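Side-chain contacts in parahox neighbor (Phaeodactylum tricornutum CCAP 1055/1, PDB 5Z5M), which probably turns 5-hydroxyisourate into (S)-allantoin in two steps, as a fusion of a hydroxyisourate hydrolase with an OHCU decarboxylase: residues S12-S15 with A16-A19; A55-A58 with I59-S63; Q67-E70 with L71-H75. All coordinates share one frame; numbering follows the deposited sequence.

Contact 1: residues S12-S15 with A16-A19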
ATOM      1  N   SER A  12      -8.377  -8.945 -43.994  1.00 20.20           N
ATOM      2  CA  SER A  12      -8.050  -9.728 -45.185  1.00 24.20           C
ATOM      3  C   SER A  12      -8.995  -9.378 -46.335  1.00 30.31           C
ATOM      4  O   SER A  12      -8.872  -9.909 -47.439  1.00 30.43           O
ATOM      5  CB  SER A  12      -8.110 -11.227 -44.884  1.00 20.13           C
ATOM      6  OG  SER A  12      -9.443 -11.699 -44.928  1.00 26.64           O
ATOM      7  N   LYS A  13      -9.929  -8.470 -46.069  1.00 28.17           N
ATOM      8  CA  LYS A  13     -10.910  -8.049 -47.064  1.00 25.18           C
ATOM      9  C   LYS A  13     -10.392  -6.861 -47.880  1.00 16.17           C
ATOM     10  O   LYS A  13      -9.485  -6.158 -47.435  1.00 20.26           O
ATOM     11  CB  LYS A  13     -12.231  -7.693 -46.374  1.00 29.44           C
ATOM     12  CG  LYS A  13     -12.987  -8.895 -45.837  1.00 35.47           C
ATOM     13  CD  LYS A  13     -14.234  -8.469 -45.084  1.00 37.47           C
ATOM     14  CE  LYS A  13     -14.853  -9.631 -44.325  1.00 46.13           C
ATOM     15  NZ  LYS A  13     -16.328  -9.462 -44.181  1.00 52.05           N
ATOM     16  N   PRO A  14     -10.958  -6.640 -49.080  1.00 33.28           N
ATOM     17  CA  PRO A  14     -10.547  -5.488 -49.893  1.00 29.31           C
ATOM     18  C   PRO A  14     -10.646  -4.172 -49.125  1.00 20.41           C
ATOM     19  O   PRO A  14     -11.551  -4.009 -48.309  1.00 20.39           O
ATOM     20  CB  PRO A  14     -11.529  -5.517 -51.076  1.00 37.19           C
ATOM     21  CG  PRO A  14     -12.626  -6.461 -50.672  1.00 35.94           C
ATOM     22  CD  PRO A  14     -11.972  -7.455 -49.771  1.00 35.79           C
ATOM     23  N   SER A  15      -9.717  -3.258 -49.388  1.00 19.62           N
ATOM     24  CA  SER A  15      -9.579  -2.034 -48.604  1.00 24.66           C
ATOM     25  C   SER A  15     -10.858  -1.201 -48.533  1.00 35.68           C
ATOM     26  O   SER A  15     -11.139  -0.580 -47.511  1.00 28.47           O
ATOM     27  CB  SER A  15      -8.435  -1.180 -49.164  1.00 31.58           C
ATOM     28  OG  SER A  15      -8.620  -0.915 -50.542  1.00 45.38           O
ATOM     29  N   ALA A  16     -11.639  -1.194 -49.609  1.00 22.05           N
ATOM     30  CA  ALA A  16     -12.883  -0.430 -49.619  1.00 22.57           C
ATOM     31  C   ALA A  16     -13.881  -1.007 -48.625  1.00 25.20           C
ATOM     32  O   ALA A  16     -14.677  -0.277 -48.027  1.00 21.57           O
ATOM     33  CB  ALA A  16     -13.480  -0.400 -51.007  1.00 34.00           C
ATOM     34  N   GLU A  17     -13.827  -2.323 -48.448  1.00 13.46           N
ATOM     35  CA  GLU A  17     -14.730  -3.007 -47.533  1.00 15.53           C
ATOM     36  C   GLU A  17     -14.315  -2.762 -46.078  1.00 17.31           C
ATOM     37  O   GLU A  17     -15.157  -2.692 -45.177  1.00 18.35           O
ATOM     38  CB  GLU A  17     -14.757  -4.505 -47.844  1.00 26.91           C
ATOM     39  CG  GLU A  17     -15.823  -5.284 -47.098  1.00 38.36           C
ATOM     40  CD  GLU A  17     -15.994  -6.691 -47.645  1.00 61.69           C
ATOM     41  OE1 GLU A  17     -15.331  -7.023 -48.652  1.00 55.09           O
ATOM     42  OE2 GLU A  17     -16.790  -7.462 -47.066  1.00 60.61           O
ATOM     43  N   ILE A  18     -13.012  -2.632 -45.858  1.00 14.59           N
ATOM     44  CA  ILE A  18     -12.494  -2.337 -44.527  1.00 19.81           C
ATOM     45  C   ILE A  18     -12.875  -0.919 -44.127  1.00 14.54           C
ATOM     46  O   ILE A  18     -13.357  -0.684 -43.021  1.00 16.24           O
ATOM     47  CB  ILE A  18     -10.962  -2.503 -44.461  1.00 10.76           C
ATOM     48  CG1 ILE A  18     -10.573  -3.951 -44.768  1.00 15.99           C
ATOM     49  CG2 ILE A  18     -10.426  -2.095 -43.085  1.00 13.90           C
ATOM     50  CD1 ILE A  18      -9.086  -4.181 -44.799  1.00 13.90           C
ATOM     51  N   ALA A  19     -12.681   0.021 -45.047  1.00 15.88           N
ATOM     52  CA  ALA A  19     -12.981   1.419 -44.773  1.00 19.81           C
ATOM     53  C   ALA A  19     -14.466   1.602 -44.476  1.00 26.19           C
ATOM     54  O   ALA A  19     -14.842   2.361 -43.583  1.00 20.42           O
ATOM     55  CB  ALA A  19     -12.556   2.293 -45.942  1.00 28.51           C
TER
HETATM   56  O   HOH W   1     -17.139  -6.646 -44.015  1.00 35.16           O
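K13 crosses E17 at a slant on the surface, and their charged ends meet. The lysine chain is stretched out beyond CG, which lays its methylenes against the carboxylate: K13 CD sits 3.4 Å from E17 OE2. The ammonium then closes a long salt bridge, with K13 NZ 3.5 Å from E17 OE2, and a water bridges the pair, accepting from NZ and donating to that same oxygen. E17 takes part because its CG lies opposite the backbone N (chi1 -171°), swinging the chain back toward the start of the helix, where OE1 rests 3.4 Å from P14 CG. All this happens at the N-terminus of helix 15-22, with P14 in the N-cap position. P14 O is gripped twice: I18 N approaches in the carbonyl plane at 3.2 Å, while E17 N, at 2.8 Å, comes from above that plane. With an alanine at K13, the E17 carboxylate would probably lose its charge partner and be freer to swing into solvent. On the buried side, I18 sends CD1 back to within 3.3 Å of K13 O, and its side chain also packs on V37 of helix 30-38.

Contact 2: residues A55-A58 with I59-S63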
ATOM      1  N   ALA A  55      -3.768   1.993 -34.038  1.00 10.14           N
ATOM      2  CA  ALA A  55      -3.495   2.523 -35.367  1.00  9.83           C
ATOM      3  C   ALA A  55      -4.435   3.683 -35.713  1.00 11.59           C
ATOM      4  O   ALA A  55      -4.000   4.707 -36.238  1.00 13.63           O
ATOM      5  CB  ALA A  55      -3.610   1.419 -36.400  1.00  8.57           C
ATOM      6  N   MET A  56      -5.722   3.520 -35.424  1.00 11.99           N
ATOM      7  CA  MET A  56      -6.699   4.565 -35.717  1.00 13.19           C
ATOM      8  C   MET A  56      -6.516   5.753 -34.781  1.00 15.00           C
ATOM      9  O   MET A  56      -6.635   6.905 -35.204  1.00 13.27           O
ATOM     10  CB  MET A  56      -8.124   4.014 -35.621  1.00 14.15           C
ATOM     11  CG  MET A  56      -8.383   2.874 -36.606  1.00 15.73           C
ATOM     12  SD  MET A  56     -10.070   2.239 -36.599  1.00 23.99           S
ATOM     13  CE  MET A  56     -10.944   3.645 -37.274  1.00 19.38           C
ATOM     14  N   LYS A  57      -6.210   5.465 -33.519  1.00 13.48           N
ATOM     15  CA  LYS A  57      -5.935   6.506 -32.532  1.00 11.17           C
ATOM     16  C   LYS A  57      -4.755   7.368 -32.973  1.00 12.65           C
ATOM     17  O   LYS A  57      -4.791   8.595 -32.853  1.00 12.70           O
ATOM     18  CB  LYS A  57      -5.652   5.889 -31.158  1.00 10.77           C
ATOM     19  CG  LYS A  57      -5.450   6.905 -30.042  1.00 17.92           C
ATOM     20  CD  LYS A  57      -5.220   6.210 -28.699  1.00 19.92           C
ATOM     21  CE  LYS A  57      -5.030   7.222 -27.580  1.00 36.09           C
ATOM     22  NZ  LYS A  57      -4.895   6.565 -26.247  1.00 40.31           N
ATOM     23  N   ALA A  58      -3.711   6.719 -33.479  1.00  9.63           N
ATOM     24  CA  ALA A  58      -2.516   7.420 -33.949  1.00 15.99           C
ATOM     25  C   ALA A  58      -2.839   8.379 -35.092  1.00 15.01           C
ATOM     26  O   ALA A  58      -2.346   9.507 -35.123  1.00 12.15           O
ATOM     27  CB  ALA A  58      -1.457   6.424 -34.387  1.00 17.03           C
ATOM     28  N   ILE A  59      -3.668   7.922 -36.028  1.00 13.36           N
ATOM     29  CA  ILE A  59      -4.111   8.756 -37.145  1.00  9.14           C
ATOM     30  C   ILE A  59      -4.824  10.009 -36.641  1.00 12.48           C
ATOM     31  O   ILE A  59      -4.559  11.122 -37.101  1.00 15.54           O
ATOM     32  CB  ILE A  59      -5.039   7.969 -38.094  1.00  9.35           C
ATOM     33  CG1 ILE A  59      -4.232   6.891 -38.820  1.00 16.98           C
ATOM     34  CG2 ILE A  59      -5.718   8.907 -39.103  1.00 11.19           C
ATOM     35  CD1 ILE A  59      -5.065   5.969 -39.686  1.00 17.21           C
ATOM     36  N   VAL A  60      -5.711   9.831 -35.671  1.00  7.22           N
ATOM     37  CA  VAL A  60      -6.412  10.969 -35.089  1.00 10.29           C
ATOM     38  C   VAL A  60      -5.442  11.909 -34.376  1.00 13.51           C
ATOM     39  O   VAL A  60      -5.463  13.125 -34.592  1.00 12.83           O
ATOM     40  CB  VAL A  60      -7.505  10.516 -34.102  1.00 11.16           C
ATOM     41  CG1 VAL A  60      -8.072  11.715 -33.348  1.00 11.28           C
ATOM     42  CG2 VAL A  60      -8.619   9.773 -34.850  1.00  8.96           C
ATOM     43  N   ASN A  61      -4.581  11.343 -33.538  1.00 16.33           N
ATOM     44  CA  ASN A  61      -3.667  12.143 -32.730  1.00 18.11           C
ATOM     45  C   ASN A  61      -2.694  12.963 -33.571  1.00 17.14           C
ATOM     46  O   ASN A  61      -2.253  14.035 -33.154  1.00 19.19           O
ATOM     47  CB  ASN A  61      -2.891  11.249 -31.760  1.00 23.59           C
ATOM     48  CG  ASN A  61      -3.706  10.876 -30.532  1.00 19.60           C
ATOM     49  OD1 ASN A  61      -4.741  11.485 -30.248  1.00 29.81           O
ATOM     50  ND2 ASN A  61      -3.243   9.873 -29.798  1.00 37.74           N
ATOM     51  N   LYS A  62      -2.369  12.473 -34.764  1.00 13.49           N
ATOM     52  CA  LYS A  62      -1.426  13.185 -35.613  1.00 20.40           C
ATOM     53  C   LYS A  62      -2.115  14.199 -36.530  1.00 18.50           C
ATOM     54  O   LYS A  62      -1.460  14.852 -37.341  1.00 25.06           O
ATOM     55  CB  LYS A  62      -0.604  12.182 -36.432  1.00 16.17           C
ATOM     56  CG  LYS A  62       0.384  11.399 -35.578  1.00 24.99           C
ATOM     57  CD  LYS A  62       1.085  10.302 -36.362  1.00 40.70           C
ATOM     58  CE  LYS A  62       1.875   9.390 -35.431  1.00 53.44           C
ATOM     59  NZ  LYS A  62       2.510   8.253 -36.154  1.00 34.14           N
ATOM     60  N   SER A  63      -3.431  14.333 -36.396  1.00 17.71           N
ATOM     61  CA  SER A  63      -4.188  15.263 -37.231  1.00 22.95           C
ATOM     62  C   SER A  63      -4.121  16.684 -36.672  1.00 17.81           C
ATOM     63  O   SER A  63      -3.675  16.890 -35.547  1.00 18.11           O
ATOM     64  CB  SER A  63      -5.647  14.806 -37.360  1.00 15.31           C
ATOM     65  OG  SER A  63      -6.356  14.965 -36.139  1.00 20.59           O
TER
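N61 folds back over the turn before it and meets K57, its ND2 lying 3.7 Å from K57 CG. The amide carbon is close to the backbone too, with N61 CG 3.4 Å from K57 O, the same oxygen that takes the nearly straight bond from N61 N (2.8 Å, 163° at the hydrogen). K57 stands fully extended, CG opposite its own N (chi1 -176°), and crosses the amide at a slant, offering methylenes rather than its charge. One turn round, I59 lays CG1 3.4 Å from A55 O, and V60 brings CG2 3.5 Å from M56 O. K62 does likewise with its CG against A58 O, which also accepts the K62 amide.

Further out, H163 of helix 151-173 bonds N61 OD1 through NE2 and so fixes which way the amide faces, while T150 of the second subunit packs on N61. I59 and A55 lean on L36 of helix 30-38; M56 and V60 turn toward Y26.

Past N61 the helix stops. S63 bends back so that its OG donates to V60 O at 2.6 Å, in the carbonyl plane and on a lone pair, and S63 N binds the same oxygen. These bonds tie off the C-terminal end of helix 49-61, an amphipathic helix in the all-helical OHCU decarboxylase part of the protein.

Contact 3: residues Q67-E70 with L71-H75; sequences QKLE and LLCAH
L69 overlaps two side chains of the following turn, its CD1 lying 4.4 Å from L72 CD1 and its CG 4.4 Å from C73 SG. Both are loose van der Waals approaches, the leucines meeting through methyls and the cysteine through its sulfur. C73 points SG back along the helix because the sulfur lies opposite its carbonyl carbon (chi1 -67°), and this also brings SG 3.3 Å from L69 O. That oxygen accepts the amide of C73. L72 bends in the same sense and sets its CG 3.5 Å from K68 O, the same carbonyl oxygen that accepts L72 N. L71 behaves differently: only its CB stays near the preceding turn, 3.4 Å from K68 O, while the branch beyond leads off toward V162 of helix 151-173 and S29.

L69 and L72 share F155 of helix 151-173 as a neighbour, so this face of helix 65-73 is packed against that long helix. K68 runs extended from the helix. Its NZ is held by the main-chain oxygen of N61 and by a salt bridge to E152 of the second subunit, while Q67 OE1 takes the amide of S64 near the start of the helix. Toward the other end the ladder slackens, and the bond from A74 N to E70 O is weak.

Between the two segments, then, the side-chain contacts are mostly apolar, through carbon and sulfur, with no salt bridge; the charge of K68 is spent outside them, where it probably helps join the two subunits.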
ATOM      1  N   GLN A  67      -8.843  19.637 -37.279  1.00 18.97           N
ATOM      2  CA  GLN A  67      -9.454  18.334 -37.516  1.00 21.35           C
ATOM      3  C   GLN A  67      -9.957  17.721 -36.214  1.00 18.36           C
ATOM      4  O   GLN A  67     -11.016  17.093 -36.181  1.00 12.96           O
ATOM      5  CB  GLN A  67      -8.460  17.377 -38.180  1.00 26.19           C
ATOM      6  CG  GLN A  67      -8.132  17.710 -39.625  1.00 31.29           C
ATOM      7  CD  GLN A  67      -7.058  16.801 -40.193  1.00 34.13           C
ATOM      8  OE1 GLN A  67      -5.869  16.978 -39.918  1.00 31.79           O
ATOM      9  NE2 GLN A  67      -7.473  15.818 -40.984  1.00 36.42           N
ATOM     10  N   LYS A  68      -9.194  17.904 -35.142  1.00 20.32           N
ATOM     11  CA  LYS A  68      -9.570  17.350 -33.845  1.00 12.11           C
ATOM     12  C   LYS A  68     -10.809  18.042 -33.283  1.00 13.87           C
ATOM     13  O   LYS A  68     -11.730  17.380 -32.810  1.00 15.92           O
ATOM     14  CB  LYS A  68      -8.400  17.453 -32.863  1.00 11.62           C
ATOM     15  CG  LYS A  68      -7.281  16.439 -33.141  1.00 16.82           C
ATOM     16  CD  LYS A  68      -6.068  16.667 -32.256  1.00 18.38           C
ATOM     17  CE  LYS A  68      -4.909  15.797 -32.691  1.00 19.44           C
ATOM     18  NZ  LYS A  68      -3.739  15.911 -31.786  1.00 25.70           N
ATOM     19  N   LEU A  69     -10.841  19.369 -33.349  1.00 14.69           N
ATOM     20  CA  LEU A  69     -11.987  20.113 -32.833  1.00 15.99           C
ATOM     21  C   LEU A  69     -13.260  19.749 -33.595  1.00 17.65           C
ATOM     22  O   LEU A  69     -14.344  19.656 -33.008  1.00 25.08           O
ATOM     23  CB  LEU A  69     -11.738  21.618 -32.908  1.00 17.65           C
ATOM     24  CG  LEU A  69     -12.743  22.470 -32.130  1.00 30.98           C
ATOM     25  CD1 LEU A  69     -12.693  22.125 -30.644  1.00 27.49           C
ATOM     26  CD2 LEU A  69     -12.492  23.954 -32.355  1.00 31.89           C
ATOM     27  N   GLU A  70     -13.124  19.527 -34.899  1.00 22.98           N
ATOM     28  CA  GLU A  70     -14.263  19.134 -35.723  1.00 19.91           C
ATOM     29  C   GLU A  70     -14.749  17.730 -35.381  1.00 28.06           C
ATOM     30  O   GLU A  70     -15.942  17.436 -35.476  1.00 19.55           O
ATOM     31  CB  GLU A  70     -13.911  19.221 -37.212  1.00 29.73           C
ATOM     32  CG  GLU A  70     -13.853  20.640 -37.767  1.00 41.70           C
ATOM     33  CD  GLU A  70     -15.228  21.260 -37.998  1.00 79.15           C
ATOM     34  OE1 GLU A  70     -16.210  20.832 -37.353  1.00 79.54           O
ATOM     35  OE2 GLU A  70     -15.329  22.185 -38.835  1.00 86.63           O
ATOM     36  N   LEU A  71     -13.826  16.857 -34.993  1.00 20.71           N
ATOM     37  CA  LEU A  71     -14.202  15.517 -34.570  1.00 16.40           C
ATOM     38  C   LEU A  71     -15.034  15.602 -33.292  1.00 14.68           C
ATOM     39  O   LEU A  71     -16.044  14.915 -33.150  1.00 16.99           O
ATOM     40  CB  LEU A  71     -12.962  14.646 -34.356  1.00 24.95           C
ATOM     41  CG  LEU A  71     -13.182  13.157 -34.075  1.00 26.97           C
ATOM     42  CD1 LEU A  71     -12.106  12.333 -34.762  1.00 37.72           C
ATOM     43  CD2 LEU A  71     -13.177  12.880 -32.583  1.00 41.09           C
ATOM     44  N   LEU A  72     -14.603  16.452 -32.365  1.00 15.17           N
ATOM     45  CA  LEU A  72     -15.341  16.661 -31.122  1.00 25.21           C
ATOM     46  C   LEU A  72     -16.739  17.222 -31.379  1.00 20.79           C
ATOM     47  O   LEU A  72     -17.716  16.754 -30.799  1.00 23.83           O
ATOM     48  CB  LEU A  72     -14.572  17.599 -30.189  1.00 15.01           C
ATOM     49  CG  LEU A  72     -13.219  17.116 -29.668  1.00 20.48           C
ATOM     50  CD1 LEU A  72     -12.632  18.126 -28.697  1.00 16.86           C
ATOM     51  CD2 LEU A  72     -13.340  15.741 -29.018  1.00 19.25           C
ATOM     52  N   CYS A  73     -16.832  18.220 -32.253  1.00 17.14           N
ATOM     53  CA  CYS A  73     -18.112  18.874 -32.515  1.00 24.96           C
ATOM     54  C   CYS A  73     -19.067  17.970 -33.282  1.00 29.92           C
ATOM     55  O   CYS A  73     -20.278  18.188 -33.283  1.00 32.90           O
ATOM     56  CB  CYS A  73     -17.900  20.181 -33.280  1.00 27.21           C
ATOM     57  SG  CYS A  73     -17.048  21.442 -32.309  1.00 31.69           S
ATOM     58  N   ALA A  74     -18.517  16.948 -33.927  1.00 22.81           N
ATOM     59  CA  ALA A  74     -19.330  15.989 -34.657  1.00 29.55           C
ATOM     60  C   ALA A  74     -20.030  15.044 -33.695  1.00 24.14           C
ATOM     61  O   ALA A  74     -20.979  14.355 -34.066  1.00 31.09           O
ATOM     62  CB  ALA A  74     -18.473  15.204 -35.646  1.00 23.79           C
ATOM     63  N   HIS A  75     -19.561  15.015 -32.451  1.00 31.72           N
ATOM     64  CA  HIS A  75     -20.114  14.093 -31.472  1.00 30.58           C
ATOM     65  C   HIS A  75     -21.471  14.573 -30.966  1.00 35.39           C
ATOM     66  O   HIS A  75     -21.666  15.765 -30.719  1.00 35.07           O
ATOM     67  CB  HIS A  75     -19.145  13.900 -30.303  1.00 35.85           C
ATOM     68  CG  HIS A  75     -19.237  12.551 -29.670  1.00 40.97           C
ATOM     69  ND1 HIS A  75     -18.627  11.436 -30.206  1.00 40.04           N
ATOM     70  CD2 HIS A  75     -19.881  12.128 -28.555  1.00 46.00           C
ATOM     71  CE1 HIS A  75     -18.886  10.388 -29.445  1.00 42.91           C
ATOM     72  NE2 HIS A  75     -19.645  10.779 -28.438  1.00 37.88           N
TER

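In the fold
All three are local contacts at helix ends in the OHCU decarboxylase part, and all are partly buried, yet they work in different settings. Contact 1 has the most exposed residues, four of its seven against two of eight in contact 2 and one of eight in contact 3: it starts helix 15-22, relies on a hydrated ion pair, and touches no other chain of the assembly. Contacts 2 and 3 end helices 49-61 and 65-73, and both lean on helix 151-173 and reach the second subunit. They touch each other through K68, the lysine that joins them. Contacts 1 and 2 share helix 30-38 as a neighbour, although their centres are 19 Å apart.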